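Local coordinates for protein enoyl-CoA hydratase (Mycolicibacterium smegmatis, PDB 7MCM) that probably catalyses the reversible addition of water to the double bond of 2-enoyl-CoA thioesters, giving (3S)-3-hydroxyacyl-CoA in fatty acid metabolism, at residues P7-R12 and T20-D25; N28-S33 and F63-G68; D37-A42 and Q96-A101; A45-T50 and R104-V109. All blocks are in the same frame, centred on the assembly; numbering follows the deposited sequence.

From the N terminus, contact 1 closes a short beta hairpin before any other contact opens. The chain then passes 28-33, 37-42 and 45-50 in turn, and meets their partners 63-68, 96-101 and 104-109 in the same order, so the loops of contacts 2, 3 and 4 all cross one another. Contact 2 joins two loops at one end of the sheet; contacts 3 and 4 lay helix 33-48 against helix 97-104 and the loop that follows it. Leu8 and Ile10 of contact 1 pack on Ala42 of contact 3, Arg12 forms a salt bridge with Asp49 of contact 4, Val23 hydrogen-bonds Asn28 of contact 2, and Asp40 links contact 3 to Arg104 of contact 4.

Contact 1: P7-R12 and T20-D25; sequences PLRIDR and TIDVPD
Thr20 and Arg9 form an antiparallel hydrogen-bonded pair, each N donating to the other's carbonyl: Thr20 N to Arg9 O and Arg9 N to Thr20 O, both 2.9 Å. Beta-branched Thr20 suits the strand and gives the arginine an apolar surface: its CB lies over one face of the Arg9 guanidinium, toward the rim, and its CG2 is 3.7 Å from Arg9 NH2. A water joins Thr20 OG1 to Asp11 OD2. Next, Ile21 makes the non-hydrogen-bonded pair with Leu8, and their aliphatic chains share the opposite sheet face. Leu8 CD1 reaches back over strand 20-21, 4.2 Å from Ile21 CG1. Asp22 N then donates to Pro7 O (2.7 Å), coming in above the carbonyl plane, while Asp22 OD2 meets the guanidinium edge of Arg9 at NE in a weak hydrogen bond of 3.3 Å that is part of a salt bridge, the two planes 83° apart. Asp11 is a second, more distant counter-charge to Arg9. Val23 CG2 closes on the ring of Pro7 at CB, 4.0 Å away. The hairpin forms one margin of the chain's six-stranded sheet: Leu8 and Ile21 pack on Phe35 of helix 33-48, while Thr20 touches Thr58 of the adjoining strand 54-59.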
loop_
_atom_site.group_PDB
_atom_site.type_symbol
_atom_site.label_atom_id
_atom_site.label_comp_id
_atom_site.label_asym_id
_atom_site.label_seq_id
_atom_site.Cartn_x
_atom_site.Cartn_y
_atom_site.Cartn_z
ATOM N N PRO B 7 -36.722 9.817 7.945
ATOM C CA PRO B 7 -36.131 9.406 6.658
ATOM C C PRO B 7 -35.607 7.985 6.624
ATOM O O PRO B 7 -35.350 7.475 5.525
ATOM C CB PRO B 7 -34.996 10.415 6.460
ATOM C CG PRO B 7 -34.663 10.880 7.848
ATOM C CD PRO B 7 -35.954 10.890 8.590
ATOM N N LEU B 8 -35.425 7.331 7.768
ATOM C CA LEU B 8 -34.905 5.963 7.804
ATOM C C LEU B 8 -35.685 5.210 8.880
ATOM O O LEU B 8 -35.418 5.379 10.073
ATOM C CB LEU B 8 -33.406 5.968 8.088
ATOM C CG LEU B 8 -32.642 4.662 7.944
ATOM C CD1 LEU B 8 -32.704 4.171 6.507
ATOM C CD2 LEU B 8 -31.191 4.821 8.413
ATOM N N ARG B 9 -36.657 4.392 8.460
ATOM C CA ARG B 9 -37.448 3.604 9.404
ATOM C C ARG B 9 -36.648 2.386 9.852
ATOM O O ARG B 9 -36.083 1.666 9.022
ATOM C CB ARG B 9 -38.764 3.143 8.774
ATOM C CG ARG B 9 -39.632 4.254 8.216
ATOM C CD ARG B 9 -41.086 3.812 8.064
ATOM N NE ARG B 9 -41.359 3.258 6.742
ATOM C CZ ARG B 9 -41.427 1.959 6.477
ATOM N NH1 ARG B 9 -41.242 1.050 7.424
ATOM N NH2 ARG B 9 -41.682 1.564 5.230
ATOM N N ILE B 10 -36.617 2.134 11.155
ATOM C CA ILE B 10 -35.829 1.039 11.705
ATOM C C ILE B 10 -36.767 0.038 12.362
ATOM O O ILE B 10 -37.494 0.383 13.299
ATOM C CB ILE B 10 -34.750 1.539 12.672
ATOM C CG1 ILE B 10 -33.759 2.419 11.895
ATOM C CG2 ILE B 10 -34.001 0.365 13.271
ATOM C CD1 ILE B 10 -32.718 3.078 12.742
ATOM N N ASP B 11 -36.786 -1.183 11.822
ATOM C CA ASP B 11 -37.582 -2.301 12.320
ATOM C C ASP B 11 -36.638 -3.375 12.835
ATOM O O ASP B 11 -35.580 -3.596 12.248
ATOM C CB ASP B 11 -38.441 -2.916 11.209
ATOM C CG ASP B 11 -39.446 -1.943 10.631
ATOM O OD1 ASP B 11 -39.998 -1.129 11.398
ATOM O OD2 ASP B 11 -39.674 -1.989 9.403
ATOM N N ARG B 12 -36.992 -4.030 13.931
ATOM C CA ARG B 12 -36.195 -5.152 14.411
ATOM C C ARG B 12 -37.011 -6.434 14.438
ATOM O O ARG B 12 -38.155 -6.440 14.899
ATOM C CB ARG B 12 -35.618 -4.910 15.797
ATOM C CG ARG B 12 -34.643 -6.019 16.212
ATOM C CD ARG B 12 -34.059 -5.713 17.555
ATOM N NE ARG B 12 -33.527 -4.359 17.522
ATOM C CZ ARG B 12 -33.087 -3.695 18.580
ATOM N NH1 ARG B 12 -33.095 -4.237 19.789
ATOM N NH2 ARG B 12 -32.631 -2.455 18.421
ATOM N N THR B 20 -35.352 1.134 6.305
ATOM C CA THR B 20 -36.098 1.475 5.102
ATOM C C THR B 20 -35.913 2.965 4.837
ATOM O O THR B 20 -36.364 3.804 5.627
ATOM C CB THR B 20 -37.578 1.123 5.237
ATOM O OG1 THR B 20 -37.715 -0.251 5.613
ATOM C CG2 THR B 20 -38.269 1.327 3.912
ATOM N N ILE B 21 -35.247 3.281 3.718
ATOM C CA ILE B 21 -35.111 4.666 3.286
ATOM C C ILE B 21 -36.491 5.208 2.975
ATOM O O ILE B 21 -37.249 4.600 2.211
ATOM C CB ILE B 21 -34.209 4.746 2.046
ATOM C CG1 ILE B 21 -32.845 4.103 2.323
ATOM C CG2 ILE B 21 -34.083 6.216 1.569
ATOM C CD1 ILE B 21 -32.039 3.826 1.055
ATOM N N ASP B 22 -36.842 6.357 3.577
ATOM C CA ASP B 22 -38.205 6.880 3.410
ATOM C C ASP B 22 -38.140 8.407 3.235
ATOM O O ASP B 22 -38.397 9.184 4.157
ATOM C CB ASP B 22 -39.099 6.458 4.589
ATOM C CG ASP B 22 -40.600 6.563 4.275
ATOM O OD1 ASP B 22 -40.958 7.049 3.178
ATOM O OD2 ASP B 22 -41.424 6.147 5.125
ATOM N N VAL B 23 -37.799 8.843 2.023
ATOM C CA VAL B 23 -37.793 10.264 1.678
ATOM C C VAL B 23 -38.758 10.439 0.511
ATOM O O VAL B 23 -38.322 10.546 -0.645
ATOM C CB VAL B 23 -36.371 10.755 1.349
ATOM C CG1 VAL B 23 -36.333 12.262 1.171
ATOM C CG2 VAL B 23 -35.404 10.337 2.447
ATOM N N PRO B 24 -40.070 10.443 0.763
ATOM C CA PRO B 24 -41.033 10.347 -0.341
ATOM C C PRO B 24 -41.121 11.593 -1.204
ATOM O O PRO B 24 -41.597 11.490 -2.338
ATOM C CB PRO B 24 -42.369 10.097 0.379
ATOM C CG PRO B 24 -42.196 10.740 1.710
ATOM C CD PRO B 24 -40.742 10.506 2.076
ATOM N N ASP B 25 -40.728 12.764 -0.707
ATOM C CA ASP B 25 -40.772 13.964 -1.528
ATOM C C ASP B 25 -39.551 14.113 -2.431
ATOM O O ASP B 25 -39.483 15.083 -3.195
ATOM C CB ASP B 25 -40.963 15.203 -0.639
ATOM C CG ASP B 25 -39.898 15.326 0.449
ATOM O OD1 ASP B 25 -39.353 14.291 0.883
ATOM O OD2 ASP B 25 -39.637 16.468 0.890
HETATM O O HOH W 1 -37.644 -0.787 8.251
#

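Contact 2: N28-S33 and F63-G68; sequences NAITGS and FFSAGG
An ST turn at Ser65 anchors the loop 63-68 to the loop 28-33. Ser65 OG stands anti to its own backbone N (chi1 171°) and works in two directions, accepting from Gly67 N (3.1 Å) and donating to Asn28 O (2.8 Å); a small hydroxyl side chain can do both in this buried place. The turn presents Gly67 O to Ile30 N, which donates to it over 3.0 Å, tilted from the carbonyl plane. Ala29 CB and Thr31 CG2 also crowd this oxygen, each 3.3 Å from Gly67 O. Gly67 has a positive phi (78°), which glycine adopts easily. Gly68, lacking a side chain, brings its CA to within 3.6 Å of Thr31 OG1. At the other end Asn28 ND2 donates to Phe63 O (3.0 Å), a bent bond that lies in the amide plane but rises above the carbonyl plane. The stronger partner of Asn28 ND2 is Ala60 O, while Asn28 OD1 accepts from Val23 N, so one buried amide stitches three pieces of backbone. The loop after strand 54-59 is a hallmark of the crotonase fold, where a peptide N-H from it usually contributes to the oxyanion hole for the thioester carbonyl; this is probably so here.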
loop_
_atom_site.group_PDB
_atom_site.type_symbol
_atom_site.label_atom_id
_atom_site.label_comp_id
_atom_site.label_asym_id
_atom_site.label_seq_id
_atom_site.Cartn_x
_atom_site.Cartn_y
_atom_site.Cartn_z
ATOM N N ASN B 28 -36.582 8.911 -2.306
ATOM C CA ASN B 28 -35.658 8.201 -1.421
ATOM C C ASN B 28 -34.211 8.641 -1.627
ATOM O O ASN B 28 -33.285 7.850 -1.435
ATOM C CB ASN B 28 -35.790 6.680 -1.575
ATOM C CG ASN B 28 -37.101 6.169 -1.034
ATOM O OD1 ASN B 28 -37.820 6.895 -0.328
ATOM N ND2 ASN B 28 -37.437 4.922 -1.366
ATOM N N ALA B 29 -34.016 9.901 -2.020
ATOM C CA ALA B 29 -32.675 10.462 -2.090
ATOM C C ALA B 29 -32.006 10.395 -0.722
ATOM O O ALA B 29 -32.659 10.579 0.315
ATOM C CB ALA B 29 -32.729 11.917 -2.580
ATOM N N ILE B 30 -30.695 10.145 -0.719
ATOM C CA ILE B 30 -29.936 9.995 0.517
ATOM C C ILE B 30 -28.980 11.159 0.733
ATOM O O ILE B 30 -28.174 11.130 1.664
ATOM C CB ILE B 30 -29.172 8.659 0.555
ATOM C CG1 ILE B 30 -28.158 8.581 -0.605
ATOM C CG2 ILE B 30 -30.145 7.489 0.531
ATOM C CD1 ILE B 30 -27.093 7.515 -0.434
ATOM N N THR B 31 -29.073 12.200 -0.074
ATOM C CA THR B 31 -28.127 13.301 0.015
ATOM C C THR B 31 -28.587 14.413 0.951
ATOM O O THR B 31 -27.828 15.363 1.175
ATOM C CB THR B 31 -27.858 13.869 -1.378
ATOM O OG1 THR B 31 -29.095 14.254 -1.977
ATOM C CG2 THR B 31 -27.194 12.807 -2.250
ATOM N N GLY B 32 -29.787 14.309 1.523
ATOM C CA GLY B 32 -30.256 15.327 2.454
ATOM C C GLY B 32 -29.665 15.137 3.841
ATOM O O GLY B 32 -29.415 14.020 4.289
ATOM N N SER B 33 -29.431 16.257 4.531
ATOM C CA SER B 33 -28.750 16.185 5.821
ATOM C C SER B 33 -29.563 15.419 6.862
ATOM O O SER B 33 -28.978 14.801 7.761
ATOM C CB SER B 33 -28.438 17.586 6.330
ATOM O OG SER B 33 -29.642 18.263 6.599
ATOM N N PHE B 63 -38.923 3.145 -5.308
ATOM C CA PHE B 63 -37.504 3.411 -5.468
ATOM C C PHE B 63 -36.718 2.731 -4.357
ATOM O O PHE B 63 -37.206 2.596 -3.235
ATOM C CB PHE B 63 -37.204 4.916 -5.412
ATOM C CG PHE B 63 -37.764 5.708 -6.564
ATOM C CD1 PHE B 63 -39.057 6.187 -6.517
ATOM C CD2 PHE B 63 -36.974 6.022 -7.663
ATOM C CE1 PHE B 63 -39.578 6.928 -7.559
ATOM C CE2 PHE B 63 -37.492 6.776 -8.712
ATOM C CZ PHE B 63 -38.794 7.224 -8.655
ATOM N N PHE B 64 -35.504 2.278 -4.685
ATOM C CA PHE B 64 -34.521 2.041 -3.633
ATOM C C PHE B 64 -33.960 3.380 -3.166
ATOM O O PHE B 64 -34.156 3.789 -2.016
ATOM C CB PHE B 64 -33.408 1.100 -4.135
ATOM C CG PHE B 64 -32.299 0.873 -3.137
ATOM C CD1 PHE B 64 -32.473 0.007 -2.056
ATOM C CD2 PHE B 64 -31.070 1.513 -3.288
ATOM C CE1 PHE B 64 -31.444 -0.208 -1.140
ATOM C CE2 PHE B 64 -30.034 1.296 -2.380
ATOM C CZ PHE B 64 -30.222 0.431 -1.305
ATOM N N SER B 65 -33.297 4.096 -4.074
ATOM C CA SER B 65 -32.887 5.477 -3.840
ATOM C C SER B 65 -32.588 6.125 -5.185
ATOM O O SER B 65 -31.717 5.646 -5.921
ATOM C CB SER B 65 -31.668 5.543 -2.928
ATOM O OG SER B 65 -31.158 6.861 -2.882
ATOM N N ALA B 66 -33.313 7.213 -5.514
ATOM C CA ALA B 66 -32.994 8.023 -6.694
ATOM C C ALA B 66 -31.748 8.831 -6.514
ATOM O O ALA B 66 -31.504 9.646 -7.415
ATOM C CB ALA B 66 -34.139 8.971 -7.040
ATOM N N GLY B 67 -31.004 8.616 -5.421
ATOM C CA GLY B 67 -29.760 9.314 -5.146
ATOM C C GLY B 67 -29.890 10.733 -4.613
ATOM O O GLY B 67 -29.695 10.950 -3.412
ATOM N N GLY B 68 -30.192 11.708 -5.481
ATOM C CA GLY B 68 -30.354 13.100 -5.090
ATOM C C GLY B 68 -29.220 13.978 -5.597
ATOM O O GLY B 68 -28.352 13.552 -6.364
#

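Contact 3: D37-A42 and Q96-A101; sequences DAFDAA and QRVPRA
Arg97 reaches across to Asp37 and Asp40, which lie one helical turn apart on helix 37-42. The Arg97 side chain, which also touches Ile36 of helix 33-48, runs extended from CB through CG to CD and then bends (chi3 59°), setting Arg97 NE 3.0 Å from Asp40 OD2 in a weak bond. Past CZ, flanked by an oxygen of each aspartate, Arg97 NH2 holds both acids: Asp40 OD2 at a short 2.5 Å, through the lone pair anti to the other oxygen, and Asp37 OD1 at 2.8 Å, met nearly along its C-O axis. Arg97 NH1 adds a weak bond of 3.1 Å to Asp37 OD1. Both oxygens lie near the guanidinium plane, so its edge is gripped twice, and arginine, with three nitrogens in one plane, suits a site between two carboxylates. Asp40 OD1 turns instead to a water that also donates to Arg97 O, and to Arg104. Arg100 forms a salt bridge with Asp232 of the second subunit. Beneath the charged rim, Phe39 points its ring edge at small Ala101, Phe39 CD2 being 3.8 Å from Ala101 CB, while Phe39 CE2 lies 3.9 Å from Val98 CG1. The two helices, nearly parallel with axes 9.5 Å apart, are the connections of successive beta-alpha-beta units; around them, Phe39 and Ala42 pack on Leu8 of strand 8-13 and Val98 on Leu124 of helix 120-127.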
loop_
_atom_site.group_PDB
_atom_site.type_symbol
_atom_site.label_atom_id
_atom_site.label_comp_id
_atom_site.label_asym_id
_atom_site.label_seq_id
_atom_site.Cartn_x
_atom_site.Cartn_y
_atom_site.Cartn_z
ATOM N N ASP B 37 -27.834 12.236 8.802
ATOM C CA ASP B 37 -27.809 12.178 10.262
ATOM C C ASP B 37 -28.439 10.888 10.787
ATOM O O ASP B 37 -27.919 10.273 11.723
ATOM C CB ASP B 37 -28.539 13.391 10.843
ATOM C CG ASP B 37 -27.782 14.689 10.647
ATOM O OD1 ASP B 37 -26.561 14.645 10.388
ATOM O OD2 ASP B 37 -28.414 15.760 10.755
ATOM N N ALA B 38 -29.575 10.478 10.213
ATOM C CA ALA B 38 -30.243 9.253 10.654
ATOM C C ALA B 38 -29.411 8.015 10.329
ATOM O O ALA B 38 -29.394 7.047 11.098
ATOM C CB ALA B 38 -31.614 9.147 9.991
ATOM N N PHE B 39 -28.734 8.024 9.183
ATOM C CA PHE B 39 -27.894 6.896 8.807
ATOM C C PHE B 39 -26.708 6.778 9.756
ATOM O O PHE B 39 -26.395 5.680 10.230
ATOM C CB PHE B 39 -27.451 7.053 7.351
ATOM C CG PHE B 39 -26.882 5.795 6.743
ATOM C CD1 PHE B 39 -27.720 4.807 6.248
ATOM C CD2 PHE B 39 -25.518 5.613 6.656
ATOM C CE1 PHE B 39 -27.208 3.648 5.684
ATOM C CE2 PHE B 39 -24.986 4.449 6.098
ATOM C CZ PHE B 39 -25.835 3.468 5.611
ATOM N N ASP B 40 -26.058 7.904 10.070
ATOM C CA ASP B 40 -25.041 7.915 11.119
ATOM C C ASP B 40 -25.573 7.298 12.408
ATOM O O ASP B 40 -24.949 6.401 12.981
ATOM C CB ASP B 40 -24.565 9.343 11.389
ATOM C CG ASP B 40 -23.346 9.722 10.575
ATOM O OD1 ASP B 40 -22.563 8.828 10.185
ATOM O OD2 ASP B 40 -23.168 10.931 10.323
ATOM N N ALA B 41 -26.732 7.772 12.876
ATOM C CA ALA B 41 -27.276 7.292 14.147
ATOM C C ALA B 41 -27.595 5.799 14.093
ATOM O O ALA B 41 -27.327 5.068 15.052
ATOM C CB ALA B 41 -28.522 8.093 14.522
ATOM N N ALA B 42 -28.160 5.328 12.974
ATOM C CA ALA B 42 -28.525 3.919 12.854
ATOM C C ALA B 42 -27.296 3.023 12.913
ATOM O O ALA B 42 -27.315 1.974 13.569
ATOM C CB ALA B 42 -29.299 3.682 11.557
ATOM N N GLN B 96 -20.131 12.225 1.738
ATOM C CA GLN B 96 -19.165 11.189 2.069
ATOM C C GLN B 96 -19.341 10.640 3.478
ATOM O O GLN B 96 -18.672 9.664 3.831
ATOM C CB GLN B 96 -17.744 11.727 1.873
ATOM C CG GLN B 96 -17.407 11.969 0.403
ATOM C CD GLN B 96 -15.964 12.384 0.170
ATOM O OE1 GLN B 96 -15.207 12.621 1.113
ATOM N NE2 GLN B 96 -15.579 12.483 -1.106
ATOM N N ARG B 97 -20.261 11.205 4.264
ATOM C CA ARG B 97 -20.544 10.671 5.590
ATOM C C ARG B 97 -21.166 9.281 5.508
ATOM O O ARG B 97 -20.897 8.429 6.361
ATOM C CB ARG B 97 -21.453 11.632 6.355
ATOM C CG ARG B 97 -20.745 12.879 6.847
ATOM C CD ARG B 97 -21.721 13.865 7.472
ATOM N NE ARG B 97 -22.450 13.288 8.594
ATOM C CZ ARG B 97 -23.498 13.864 9.166
ATOM N NH1 ARG B 97 -23.959 15.032 8.744
ATOM N NH2 ARG B 97 -24.091 13.263 10.196
ATOM N N VAL B 98 -22.032 9.045 4.515
ATOM C CA VAL B 98 -22.652 7.722 4.368
ATOM C C VAL B 98 -21.625 6.628 4.087
ATOM O O VAL B 98 -21.651 5.595 4.782
ATOM C CB VAL B 98 -23.762 7.778 3.300
ATOM C CG1 VAL B 98 -24.095 6.373 2.794
ATOM C CG2 VAL B 98 -24.984 8.452 3.855
ATOM N N PRO B 99 -20.709 6.769 3.114
ATOM C CA PRO B 99 -19.674 5.737 2.950
ATOM C C PRO B 99 -18.860 5.515 4.208
ATOM O O PRO B 99 -18.558 4.368 4.560
ATOM C CB PRO B 99 -18.797 6.296 1.822
ATOM C CG PRO B 99 -19.627 7.281 1.139
ATOM C CD PRO B 99 -20.583 7.835 2.104
ATOM N N ARG B 100 -18.507 6.593 4.908
ATOM C CA ARG B 100 -17.706 6.448 6.113
ATOM C C ARG B 100 -18.500 5.758 7.210
ATOM O O ARG B 100 -17.925 5.014 8.012
ATOM C CB ARG B 100 -17.212 7.816 6.584
ATOM C CG ARG B 100 -16.247 8.479 5.602
ATOM C CD ARG B 100 -15.541 9.668 6.214
ATOM N NE ARG B 100 -14.705 10.348 5.233
ATOM C CZ ARG B 100 -13.492 9.947 4.874
ATOM N NH1 ARG B 100 -12.942 8.859 5.395
ATOM N NH2 ARG B 100 -12.825 10.639 3.952
ATOM N N ALA B 101 -19.815 5.987 7.262
ATOM C CA ALA B 101 -20.643 5.284 8.241
ATOM C C ALA B 101 -20.646 3.781 7.978
ATOM O O ALA B 101 -20.472 2.971 8.902
ATOM C CB ALA B 101 -22.065 5.850 8.232
HETATM O O HOH W 2 -20.266 9.037 8.872
#

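Contact 4: A45-T50 and R104-V109; sequences AANADT and RCEVPV
Where the chain leaves helix 97-104, the amide of Asn47, in the last turn of helix 33-48, bridges Arg104 and Glu106. Asn47 CG lies anti to its carbonyl carbon (chi1 -74°), and from there both ends of the amide reach the loop. Asn47 OD1 accepts from Glu106 N, 2.7 Å away and almost straight at 169°, while Asn47 ND2 donates to Arg104 O at 2.9 Å, from above that carbonyl's plane. Carrying a donor and an acceptor side by side, asparagine can serve a backbone N-H and a backbone carbonyl at once. The extended side chain of Glu106 lies across the amide: Glu106 CG is 3.2 Å from Asn47 OD1, and the carboxylate stacks on the amide with the two planes 25° apart. In this crotonase fold the two helices connect successive beta-alpha-beta units: helix 33-48 joins the parallel strands 16-21 and 54-59, helix 97-104 lies between strands 54-59 and 109-113, and Asn47 ties the end of the first helix to the loop leading from the second into the sheet. Farther along, Val107 CG1 approaches Ala46 O at 4.2 Å; this branched, buried residue also packs on Val55 of strand 54-59. Arg217 of helix 213-226 pairs with Glu106 OE1 and donates to Ala46 O and Asn47 O at the helix end, where the dipole would probably welcome its charge. The guanidinium of Arg104 turns back to salt bridges with Asp40 and Asp44.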
loop_
_atom_site.group_PDB
_atom_site.type_symbol
_atom_site.label_atom_id
_atom_site.label_comp_id
_atom_site.label_asym_id
_atom_site.label_seq_id
_atom_site.Cartn_x
_atom_site.Cartn_y
_atom_site.Cartn_z
ATOM N N ALA B 45 -26.056 2.994 16.495
ATOM C CA ALA B 45 -26.937 2.237 17.379
ATOM C C ALA B 45 -26.819 0.741 17.123
ATOM O O ALA B 45 -26.888 -0.063 18.059
ATOM C CB ALA B 45 -28.384 2.695 17.209
ATOM N N ALA B 46 -26.657 0.348 15.863
ATOM C CA ALA B 46 -26.504 -1.069 15.552
ATOM C C ALA B 46 -25.175 -1.603 16.078
ATOM O O ALA B 46 -25.120 -2.713 16.615
ATOM C CB ALA B 46 -26.641 -1.288 14.043
ATOM N N ASN B 47 -24.098 -0.818 15.958
ATOM C CA ASN B 47 -22.825 -1.221 16.554
ATOM C C ASN B 47 -22.949 -1.414 18.058
ATOM O O ASN B 47 -22.344 -2.331 18.626
ATOM C CB ASN B 47 -21.746 -0.178 16.275
ATOM C CG ASN B 47 -21.257 -0.218 14.853
ATOM O OD1 ASN B 47 -21.489 -1.193 14.133
ATOM N ND2 ASN B 47 -20.584 0.848 14.429
ATOM N N ALA B 48 -23.705 -0.539 18.725
ATOM C CA ALA B 48 -23.773 -0.565 20.177
ATOM C C ALA B 48 -24.644 -1.702 20.693
ATOM O O ALA B 48 -24.449 -2.154 21.823
ATOM C CB ALA B 48 -24.290 0.781 20.700
ATOM N N ASP B 49 -25.606 -2.167 19.900
ATOM C CA ASP B 49 -26.523 -3.220 20.334
ATOM C C ASP B 49 -25.958 -4.561 19.887
ATOM O O ASP B 49 -26.199 -5.017 18.772
ATOM C CB ASP B 49 -27.924 -2.982 19.779
ATOM C CG ASP B 49 -28.971 -3.921 20.388
ATOM O OD1 ASP B 49 -28.594 -4.900 21.068
ATOM O OD2 ASP B 49 -30.175 -3.682 20.171
ATOM N N THR B 50 -25.221 -5.220 20.785
ATOM C CA THR B 50 -24.581 -6.484 20.436
ATOM C C THR B 50 -25.575 -7.600 20.128
ATOM O O THR B 50 -25.167 -8.639 19.602
ATOM C CB THR B 50 -23.628 -6.905 21.547
ATOM O OG1 THR B 50 -24.358 -7.093 22.768
ATOM C CG2 THR B 50 -22.543 -5.850 21.738
ATOM N N ARG B 104 -17.576 2.056 9.211
ATOM C CA ARG B 104 -17.481 1.759 10.629
ATOM C C ARG B 104 -18.619 0.870 11.116
ATOM O O ARG B 104 -18.644 0.510 12.300
ATOM C CB ARG B 104 -17.402 3.056 11.445
ATOM C CG ARG B 104 -18.706 3.790 11.577
ATOM C CD ARG B 104 -18.623 4.971 12.556
ATOM N NE ARG B 104 -19.919 5.638 12.656
ATOM C CZ ARG B 104 -20.320 6.606 11.839
ATOM N NH1 ARG B 104 -19.529 7.079 10.886
ATOM N NH2 ARG B 104 -21.545 7.110 11.978
ATOM N N CYS B 105 -19.535 0.473 10.228
ATOM C CA CYS B 105 -20.611 -0.439 10.610
ATOM C C CYS B 105 -20.069 -1.846 10.806
ATOM O O CYS B 105 -19.577 -2.467 9.853
ATOM C CB CYS B 105 -21.710 -0.447 9.554
ATOM S SG CYS B 105 -23.170 -1.401 10.057
ATOM N N GLU B 106 -20.223 -2.370 12.026
ATOM C CA GLU B 106 -19.669 -3.670 12.379
ATOM C C GLU B 106 -20.547 -4.834 11.951
ATOM O O GLU B 106 -20.081 -5.977 11.977
ATOM C CB GLU B 106 -19.443 -3.767 13.882
ATOM C CG GLU B 106 -18.626 -2.648 14.443
ATOM C CD GLU B 106 -18.481 -2.771 15.941
ATOM O OE1 GLU B 106 -18.866 -3.831 16.495
ATOM O OE2 GLU B 106 -17.984 -1.805 16.562
ATOM N N VAL B 107 -21.804 -4.593 11.601
ATOM C CA VAL B 107 -22.671 -5.711 11.248
ATOM C C VAL B 107 -22.781 -5.780 9.730
ATOM O O VAL B 107 -22.709 -4.742 9.052
ATOM C CB VAL B 107 -24.051 -5.606 11.930
ATOM C CG1 VAL B 107 -23.902 -5.206 13.407
ATOM C CG2 VAL B 107 -24.945 -4.657 11.216
ATOM N N PRO B 108 -22.922 -6.983 9.164
ATOM C CA PRO B 108 -23.154 -7.111 7.721
ATOM C C PRO B 108 -24.429 -6.396 7.295
ATOM O O PRO B 108 -25.429 -6.393 8.018
ATOM C CB PRO B 108 -23.277 -8.623 7.508
ATOM C CG PRO B 108 -22.786 -9.265 8.755
ATOM C CD PRO B 108 -22.799 -8.274 9.854
ATOM N N VAL B 109 -24.385 -5.804 6.099
ATOM C CA VAL B 109 -25.506 -5.070 5.518
ATOM C C VAL B 109 -25.882 -5.708 4.187
ATOM O O VAL B 109 -25.054 -5.786 3.270
ATOM C CB VAL B 109 -25.182 -3.578 5.323
ATOM C CG1 VAL B 109 -26.389 -2.871 4.745
ATOM C CG2 VAL B 109 -24.795 -2.922 6.654
#